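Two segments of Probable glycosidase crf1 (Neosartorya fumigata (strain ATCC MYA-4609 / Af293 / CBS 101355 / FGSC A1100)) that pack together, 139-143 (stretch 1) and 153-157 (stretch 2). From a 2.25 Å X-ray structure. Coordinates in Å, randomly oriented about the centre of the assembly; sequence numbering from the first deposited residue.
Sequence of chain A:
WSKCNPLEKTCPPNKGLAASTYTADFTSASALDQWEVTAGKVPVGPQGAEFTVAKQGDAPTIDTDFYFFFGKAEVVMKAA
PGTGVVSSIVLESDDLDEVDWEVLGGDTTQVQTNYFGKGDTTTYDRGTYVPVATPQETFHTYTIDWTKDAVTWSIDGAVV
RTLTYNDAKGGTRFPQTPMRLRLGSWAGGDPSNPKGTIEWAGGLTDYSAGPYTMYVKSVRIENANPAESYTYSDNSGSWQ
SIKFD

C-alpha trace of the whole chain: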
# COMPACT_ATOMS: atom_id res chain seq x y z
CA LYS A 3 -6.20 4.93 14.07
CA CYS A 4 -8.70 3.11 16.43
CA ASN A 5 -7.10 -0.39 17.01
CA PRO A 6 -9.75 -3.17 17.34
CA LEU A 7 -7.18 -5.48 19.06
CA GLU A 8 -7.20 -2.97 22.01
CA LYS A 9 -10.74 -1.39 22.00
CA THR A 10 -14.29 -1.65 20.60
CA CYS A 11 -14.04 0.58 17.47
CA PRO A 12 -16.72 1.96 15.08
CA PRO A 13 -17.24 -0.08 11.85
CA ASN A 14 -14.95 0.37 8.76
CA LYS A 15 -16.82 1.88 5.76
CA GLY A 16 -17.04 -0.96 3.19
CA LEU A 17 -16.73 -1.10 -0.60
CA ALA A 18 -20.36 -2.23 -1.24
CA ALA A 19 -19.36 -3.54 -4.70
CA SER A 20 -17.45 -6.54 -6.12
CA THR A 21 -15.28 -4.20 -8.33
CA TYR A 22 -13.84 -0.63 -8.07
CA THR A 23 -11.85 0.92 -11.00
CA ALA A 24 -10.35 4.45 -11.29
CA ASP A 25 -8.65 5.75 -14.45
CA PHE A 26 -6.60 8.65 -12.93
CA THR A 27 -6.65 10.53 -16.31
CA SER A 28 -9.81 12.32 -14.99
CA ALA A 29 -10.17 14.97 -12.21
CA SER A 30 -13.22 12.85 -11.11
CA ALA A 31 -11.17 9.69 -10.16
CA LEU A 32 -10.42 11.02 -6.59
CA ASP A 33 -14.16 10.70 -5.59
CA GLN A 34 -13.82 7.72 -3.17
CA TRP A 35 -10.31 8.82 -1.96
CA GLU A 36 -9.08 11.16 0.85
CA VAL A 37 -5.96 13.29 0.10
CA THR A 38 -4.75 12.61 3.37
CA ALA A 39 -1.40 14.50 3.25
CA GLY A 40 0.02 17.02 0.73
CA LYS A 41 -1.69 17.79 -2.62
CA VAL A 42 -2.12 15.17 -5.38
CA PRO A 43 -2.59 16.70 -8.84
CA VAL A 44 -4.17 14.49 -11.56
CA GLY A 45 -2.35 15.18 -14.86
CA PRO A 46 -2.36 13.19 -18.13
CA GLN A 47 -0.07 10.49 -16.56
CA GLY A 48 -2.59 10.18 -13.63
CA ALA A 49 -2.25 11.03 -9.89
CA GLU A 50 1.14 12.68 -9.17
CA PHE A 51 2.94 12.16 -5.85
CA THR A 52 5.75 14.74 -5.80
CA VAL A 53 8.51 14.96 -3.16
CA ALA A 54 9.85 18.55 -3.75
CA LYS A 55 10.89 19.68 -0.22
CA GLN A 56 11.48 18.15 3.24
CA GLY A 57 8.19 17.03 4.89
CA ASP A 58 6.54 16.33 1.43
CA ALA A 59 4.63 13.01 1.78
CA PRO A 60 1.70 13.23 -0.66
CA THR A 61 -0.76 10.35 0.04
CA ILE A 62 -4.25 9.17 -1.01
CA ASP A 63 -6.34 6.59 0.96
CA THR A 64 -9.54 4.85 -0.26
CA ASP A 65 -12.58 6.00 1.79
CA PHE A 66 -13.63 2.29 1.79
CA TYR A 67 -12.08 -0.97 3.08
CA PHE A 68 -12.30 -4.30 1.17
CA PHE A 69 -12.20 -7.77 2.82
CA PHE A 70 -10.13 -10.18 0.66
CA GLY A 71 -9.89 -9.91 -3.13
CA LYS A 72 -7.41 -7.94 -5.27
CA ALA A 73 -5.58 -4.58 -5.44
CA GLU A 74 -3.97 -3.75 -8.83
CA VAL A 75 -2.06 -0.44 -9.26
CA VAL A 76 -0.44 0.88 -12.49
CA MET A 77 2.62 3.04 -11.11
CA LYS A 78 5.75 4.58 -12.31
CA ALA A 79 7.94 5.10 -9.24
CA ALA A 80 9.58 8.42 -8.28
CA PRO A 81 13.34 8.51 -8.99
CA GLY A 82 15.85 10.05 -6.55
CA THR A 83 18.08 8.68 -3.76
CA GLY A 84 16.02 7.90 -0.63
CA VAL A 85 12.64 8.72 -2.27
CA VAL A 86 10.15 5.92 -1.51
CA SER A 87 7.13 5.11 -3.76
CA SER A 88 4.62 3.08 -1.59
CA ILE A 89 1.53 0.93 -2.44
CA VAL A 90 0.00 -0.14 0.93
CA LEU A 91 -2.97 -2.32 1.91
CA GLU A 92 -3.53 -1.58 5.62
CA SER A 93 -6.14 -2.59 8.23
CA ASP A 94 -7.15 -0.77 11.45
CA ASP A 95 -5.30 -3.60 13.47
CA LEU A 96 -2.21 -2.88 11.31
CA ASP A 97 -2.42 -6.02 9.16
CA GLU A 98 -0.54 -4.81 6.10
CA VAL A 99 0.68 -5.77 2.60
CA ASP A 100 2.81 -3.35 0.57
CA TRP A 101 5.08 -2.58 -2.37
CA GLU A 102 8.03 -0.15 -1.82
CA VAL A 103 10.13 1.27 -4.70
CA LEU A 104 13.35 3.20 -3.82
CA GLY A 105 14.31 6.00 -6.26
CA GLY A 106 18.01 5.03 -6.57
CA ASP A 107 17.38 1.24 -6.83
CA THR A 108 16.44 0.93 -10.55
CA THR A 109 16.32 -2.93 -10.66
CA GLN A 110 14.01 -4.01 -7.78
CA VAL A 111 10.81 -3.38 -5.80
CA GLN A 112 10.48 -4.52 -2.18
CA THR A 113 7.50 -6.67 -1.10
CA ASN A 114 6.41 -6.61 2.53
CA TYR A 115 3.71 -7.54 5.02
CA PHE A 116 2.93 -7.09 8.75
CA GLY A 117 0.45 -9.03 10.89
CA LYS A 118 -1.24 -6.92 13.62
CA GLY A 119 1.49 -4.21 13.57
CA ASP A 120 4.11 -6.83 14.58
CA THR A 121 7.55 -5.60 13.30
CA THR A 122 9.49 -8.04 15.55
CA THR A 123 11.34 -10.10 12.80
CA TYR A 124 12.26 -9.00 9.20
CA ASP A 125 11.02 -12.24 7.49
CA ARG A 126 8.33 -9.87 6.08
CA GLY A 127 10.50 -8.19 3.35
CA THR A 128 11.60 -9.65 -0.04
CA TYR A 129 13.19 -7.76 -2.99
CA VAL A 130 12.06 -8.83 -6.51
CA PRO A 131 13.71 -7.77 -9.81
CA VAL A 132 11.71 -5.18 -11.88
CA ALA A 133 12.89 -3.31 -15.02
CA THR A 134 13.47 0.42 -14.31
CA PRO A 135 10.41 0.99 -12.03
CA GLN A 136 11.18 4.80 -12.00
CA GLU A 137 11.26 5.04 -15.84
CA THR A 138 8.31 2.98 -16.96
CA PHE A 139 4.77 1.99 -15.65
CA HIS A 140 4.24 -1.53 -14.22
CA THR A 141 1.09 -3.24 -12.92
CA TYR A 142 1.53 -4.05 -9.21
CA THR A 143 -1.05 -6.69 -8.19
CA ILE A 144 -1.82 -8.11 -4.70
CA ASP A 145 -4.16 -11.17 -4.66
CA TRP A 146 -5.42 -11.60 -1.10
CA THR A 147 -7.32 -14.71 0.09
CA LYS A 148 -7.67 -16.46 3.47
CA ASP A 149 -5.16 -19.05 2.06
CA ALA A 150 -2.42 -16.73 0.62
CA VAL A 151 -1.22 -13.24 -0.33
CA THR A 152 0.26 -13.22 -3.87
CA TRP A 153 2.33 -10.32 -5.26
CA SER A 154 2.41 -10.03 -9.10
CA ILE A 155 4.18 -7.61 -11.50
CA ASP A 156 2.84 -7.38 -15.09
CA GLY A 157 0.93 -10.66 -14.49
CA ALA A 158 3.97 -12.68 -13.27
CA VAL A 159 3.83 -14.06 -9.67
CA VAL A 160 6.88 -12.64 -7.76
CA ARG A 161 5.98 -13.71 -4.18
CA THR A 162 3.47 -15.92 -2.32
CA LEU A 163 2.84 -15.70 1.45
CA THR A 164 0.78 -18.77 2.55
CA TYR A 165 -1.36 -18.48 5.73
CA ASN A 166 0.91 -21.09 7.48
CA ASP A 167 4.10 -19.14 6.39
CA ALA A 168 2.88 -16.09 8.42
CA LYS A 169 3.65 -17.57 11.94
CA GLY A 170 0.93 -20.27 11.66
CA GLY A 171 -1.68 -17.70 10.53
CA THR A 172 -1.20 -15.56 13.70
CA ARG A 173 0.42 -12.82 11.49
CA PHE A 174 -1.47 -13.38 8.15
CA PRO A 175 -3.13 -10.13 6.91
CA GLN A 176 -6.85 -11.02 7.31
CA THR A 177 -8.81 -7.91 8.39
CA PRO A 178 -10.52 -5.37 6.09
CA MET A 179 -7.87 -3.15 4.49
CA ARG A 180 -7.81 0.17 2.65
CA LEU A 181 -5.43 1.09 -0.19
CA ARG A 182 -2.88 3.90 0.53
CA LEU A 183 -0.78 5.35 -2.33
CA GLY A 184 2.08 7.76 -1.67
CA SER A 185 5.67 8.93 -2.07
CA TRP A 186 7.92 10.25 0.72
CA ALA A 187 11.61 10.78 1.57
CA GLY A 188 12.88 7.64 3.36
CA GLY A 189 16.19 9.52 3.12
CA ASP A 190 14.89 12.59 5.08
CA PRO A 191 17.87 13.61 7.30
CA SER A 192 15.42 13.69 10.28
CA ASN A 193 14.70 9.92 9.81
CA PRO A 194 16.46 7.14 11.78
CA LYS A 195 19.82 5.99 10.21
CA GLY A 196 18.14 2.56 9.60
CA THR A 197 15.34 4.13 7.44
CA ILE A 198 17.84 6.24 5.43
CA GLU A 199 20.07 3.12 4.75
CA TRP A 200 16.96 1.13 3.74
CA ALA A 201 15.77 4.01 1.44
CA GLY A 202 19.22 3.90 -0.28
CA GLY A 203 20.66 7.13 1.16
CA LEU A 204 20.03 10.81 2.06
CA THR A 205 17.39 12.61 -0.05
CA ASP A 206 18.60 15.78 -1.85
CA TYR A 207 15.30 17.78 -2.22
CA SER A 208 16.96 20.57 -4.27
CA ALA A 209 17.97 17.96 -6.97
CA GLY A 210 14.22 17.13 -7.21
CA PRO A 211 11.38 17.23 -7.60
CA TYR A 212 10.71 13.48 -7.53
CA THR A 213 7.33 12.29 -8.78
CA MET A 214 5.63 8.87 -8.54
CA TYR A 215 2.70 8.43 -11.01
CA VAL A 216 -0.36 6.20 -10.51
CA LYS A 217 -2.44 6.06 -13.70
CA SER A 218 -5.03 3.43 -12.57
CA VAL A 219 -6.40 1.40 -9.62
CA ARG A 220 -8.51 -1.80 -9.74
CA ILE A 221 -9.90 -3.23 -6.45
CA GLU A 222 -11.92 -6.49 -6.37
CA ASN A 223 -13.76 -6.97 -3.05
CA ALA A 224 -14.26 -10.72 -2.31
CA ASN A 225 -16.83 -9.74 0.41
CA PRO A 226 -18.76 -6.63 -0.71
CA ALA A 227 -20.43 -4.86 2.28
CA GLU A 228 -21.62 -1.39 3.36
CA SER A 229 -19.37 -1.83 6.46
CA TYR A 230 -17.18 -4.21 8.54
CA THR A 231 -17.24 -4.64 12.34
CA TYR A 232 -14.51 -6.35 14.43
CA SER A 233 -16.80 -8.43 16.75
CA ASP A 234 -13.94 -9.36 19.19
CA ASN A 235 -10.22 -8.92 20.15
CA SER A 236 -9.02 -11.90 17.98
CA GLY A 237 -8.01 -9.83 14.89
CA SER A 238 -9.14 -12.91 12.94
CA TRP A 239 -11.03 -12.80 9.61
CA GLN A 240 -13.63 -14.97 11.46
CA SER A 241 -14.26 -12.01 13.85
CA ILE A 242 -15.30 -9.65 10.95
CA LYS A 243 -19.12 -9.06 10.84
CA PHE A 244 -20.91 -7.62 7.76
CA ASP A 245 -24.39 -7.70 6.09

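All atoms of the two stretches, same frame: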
# COMPACT_ATOMS: atom_id res chain seq x y z
N PHE A 139 5.92 2.49 -16.47
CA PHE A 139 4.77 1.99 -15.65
C PHE A 139 4.84 0.47 -15.56
O PHE A 139 5.28 -0.17 -16.52
CB PHE A 139 3.45 2.44 -16.27
CG PHE A 139 3.17 3.88 -15.94
CD1 PHE A 139 2.53 4.19 -14.76
CD2 PHE A 139 3.60 4.91 -16.77
CE1 PHE A 139 2.27 5.50 -14.42
CE2 PHE A 139 3.33 6.23 -16.43
CZ PHE A 139 2.66 6.52 -15.26
N HIS A 140 4.44 -0.08 -14.42
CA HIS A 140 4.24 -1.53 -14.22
C HIS A 140 2.90 -1.70 -13.54
O HIS A 140 2.43 -0.76 -12.91
CB HIS A 140 5.36 -2.14 -13.36
CG HIS A 140 6.67 -2.20 -14.07
ND1 HIS A 140 6.91 -3.12 -15.06
CD2 HIS A 140 7.78 -1.45 -13.94
CE1 HIS A 140 8.14 -2.94 -15.51
NE2 HIS A 140 8.69 -1.91 -14.85
N THR A 141 2.33 -2.89 -13.63
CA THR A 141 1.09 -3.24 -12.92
C THR A 141 1.48 -4.00 -11.67
O THR A 141 1.97 -5.11 -11.79
CB THR A 141 0.15 -4.03 -13.82
OG1 THR A 141 -0.05 -3.24 -14.98
CG2 THR A 141 -1.16 -4.32 -13.14
N TYR A 142 1.24 -3.42 -10.51
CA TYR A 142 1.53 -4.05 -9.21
C TYR A 142 0.22 -4.63 -8.67
O TYR A 142 -0.72 -3.89 -8.42
CB TYR A 142 2.17 -3.04 -8.28
CG TYR A 142 3.49 -2.51 -8.76
CD1 TYR A 142 4.68 -3.12 -8.40
CD2 TYR A 142 3.54 -1.37 -9.56
CE1 TYR A 142 5.90 -2.61 -8.84
CE2 TYR A 142 4.75 -0.84 -9.98
CZ TYR A 142 5.93 -1.46 -9.62
OH TYR A 142 7.13 -0.94 -10.05
N THR A 143 0.19 -5.95 -8.53
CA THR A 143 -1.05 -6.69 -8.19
C THR A 143 -0.84 -7.46 -6.89
O THR A 143 0.14 -8.18 -6.78
CB THR A 143 -1.43 -7.64 -9.32
OG1 THR A 143 -1.42 -6.88 -10.53
CG2 THR A 143 -2.76 -8.31 -9.08
N TRP A 153 1.86 -11.56 -4.59
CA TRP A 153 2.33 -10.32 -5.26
C TRP A 153 2.60 -10.68 -6.72
O TRP A 153 3.26 -11.68 -6.95
CB TRP A 153 3.62 -9.79 -4.63
CG TRP A 153 3.52 -9.16 -3.28
CD1 TRP A 153 3.57 -7.83 -2.99
CD2 TRP A 153 3.45 -9.84 -2.01
NE1 TRP A 153 3.52 -7.64 -1.63
CE2 TRP A 153 3.45 -8.85 -1.01
CE3 TRP A 153 3.36 -11.18 -1.63
CZ2 TRP A 153 3.38 -9.16 0.34
CZ3 TRP A 153 3.31 -11.49 -0.29
CH2 TRP A 153 3.32 -10.49 0.68
N SER A 154 2.14 -9.87 -7.65
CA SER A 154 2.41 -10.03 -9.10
C SER A 154 2.85 -8.71 -9.71
O SER A 154 2.34 -7.66 -9.30
CB SER A 154 1.20 -10.54 -9.80
OG SER A 154 1.10 -11.92 -9.56
N ILE A 155 3.75 -8.79 -10.69
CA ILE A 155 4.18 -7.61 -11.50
C ILE A 155 3.95 -7.96 -12.96
O ILE A 155 4.54 -8.96 -13.41
CB ILE A 155 5.64 -7.24 -11.21
CG1 ILE A 155 5.87 -7.00 -9.72
CG2 ILE A 155 6.04 -6.07 -12.09
CD1 ILE A 155 7.27 -6.58 -9.35
N ASP A 156 3.11 -7.18 -13.65
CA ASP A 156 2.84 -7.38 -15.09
C ASP A 156 2.37 -8.82 -15.32
O ASP A 156 2.78 -9.43 -16.30
CB ASP A 156 4.07 -7.03 -15.91
CG ASP A 156 4.55 -5.60 -15.66
OD1 ASP A 156 3.72 -4.76 -15.21
OD2 ASP A 156 5.76 -5.34 -15.92
N GLY A 157 1.56 -9.34 -14.40
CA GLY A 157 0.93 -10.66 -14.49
C GLY A 157 1.90 -11.81 -14.26
O GLY A 157 1.58 -12.92 -14.74
O HOH W 1 5.35 -3.00 -17.98
O HOH W 2 0.48 -7.95 -12.06
O HOH W 3 1.99 -3.65 -17.11
O HOH W 4 -0.92 -11.20 -7.56

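Stretches 139-143 and 153-157 of the probable glycosidase crf1 pack as antiparallel neighbours: the strands 140-143 and 153-155 run at 169° to one another, approach to 4.8 Å, and with their flanking residues bury 345 Å². Along stretch 2, W153 comes first and contributes little area. Its side chain leaves sideways, and its closest contact is through the backbone, where W153 CA lies 3.4 Å from T143 O in a CA-H...O contact.

S154 pairs with T143 in the hydrogen-bonded register, so two bonds close a ring between them: S154 N donates to T143 O at 2.8 Å, and T143 N donates to S154 O at 2.9 Å. The same register brings the two side chains out on one face of the sheet, with S154 CB 3.9 Å from T143 CB. Water 4 lies near both, hydrogen-bonding S154 OG at 2.9 Å, with T143 O 3.3 Å from its oxygen as one of several acceptors competing for its protons.

I155 faces Y142 in a non-hydrogen-bonded pair, their CA atoms 5.0 Å apart. Both side chains lie on the other face of the sheet, where the end of the tyrosine ring leans closer and Y142 CE1 meets I155 CD1 at 4.2 Å, an apolar contact oblique to the ring. I155 CG2 also reaches H140 CB at 4.2 Å, so the isoleucine side chain touches H140 as well as Y142, two residues apart on the strand. Its backbone adds a CA-H...O contact, I155 CA to T141 O at 3.3 Å.

D156 lies just past the strand, with phi/psi of 55/40, yet keeps the pairing going: D156 N donates to T141 O at 3.0 Å. Its carboxylate then takes over the acceptor role that a backbone carbonyl plays at S154. D156 OD1 accepts from T141 N at 2.8 Å, almost in line at 174°, while D156 OD2 accepts from H140 ND1 at 2.6 Å, at the imidazole edge. One side chain thus holds a main-chain amide and a histidine ring at once. Two waters extend this grip: water 1 donates to D156 OD2 at 3.1 Å and F139 O at 3.2 Å, and water 3 donates to D156 OD1 at 2.8 Å and hydrogen-bonds T141 OG1 at 3.0 Å.

G157, at a positive phi that favours glycine, makes no direct contact. Water 2 links it, accepting from G157 N at 2.9 Å, donating to T141 O at 3.2 Å and hydrogen-bonding T143 OG1 at 2.7 Å.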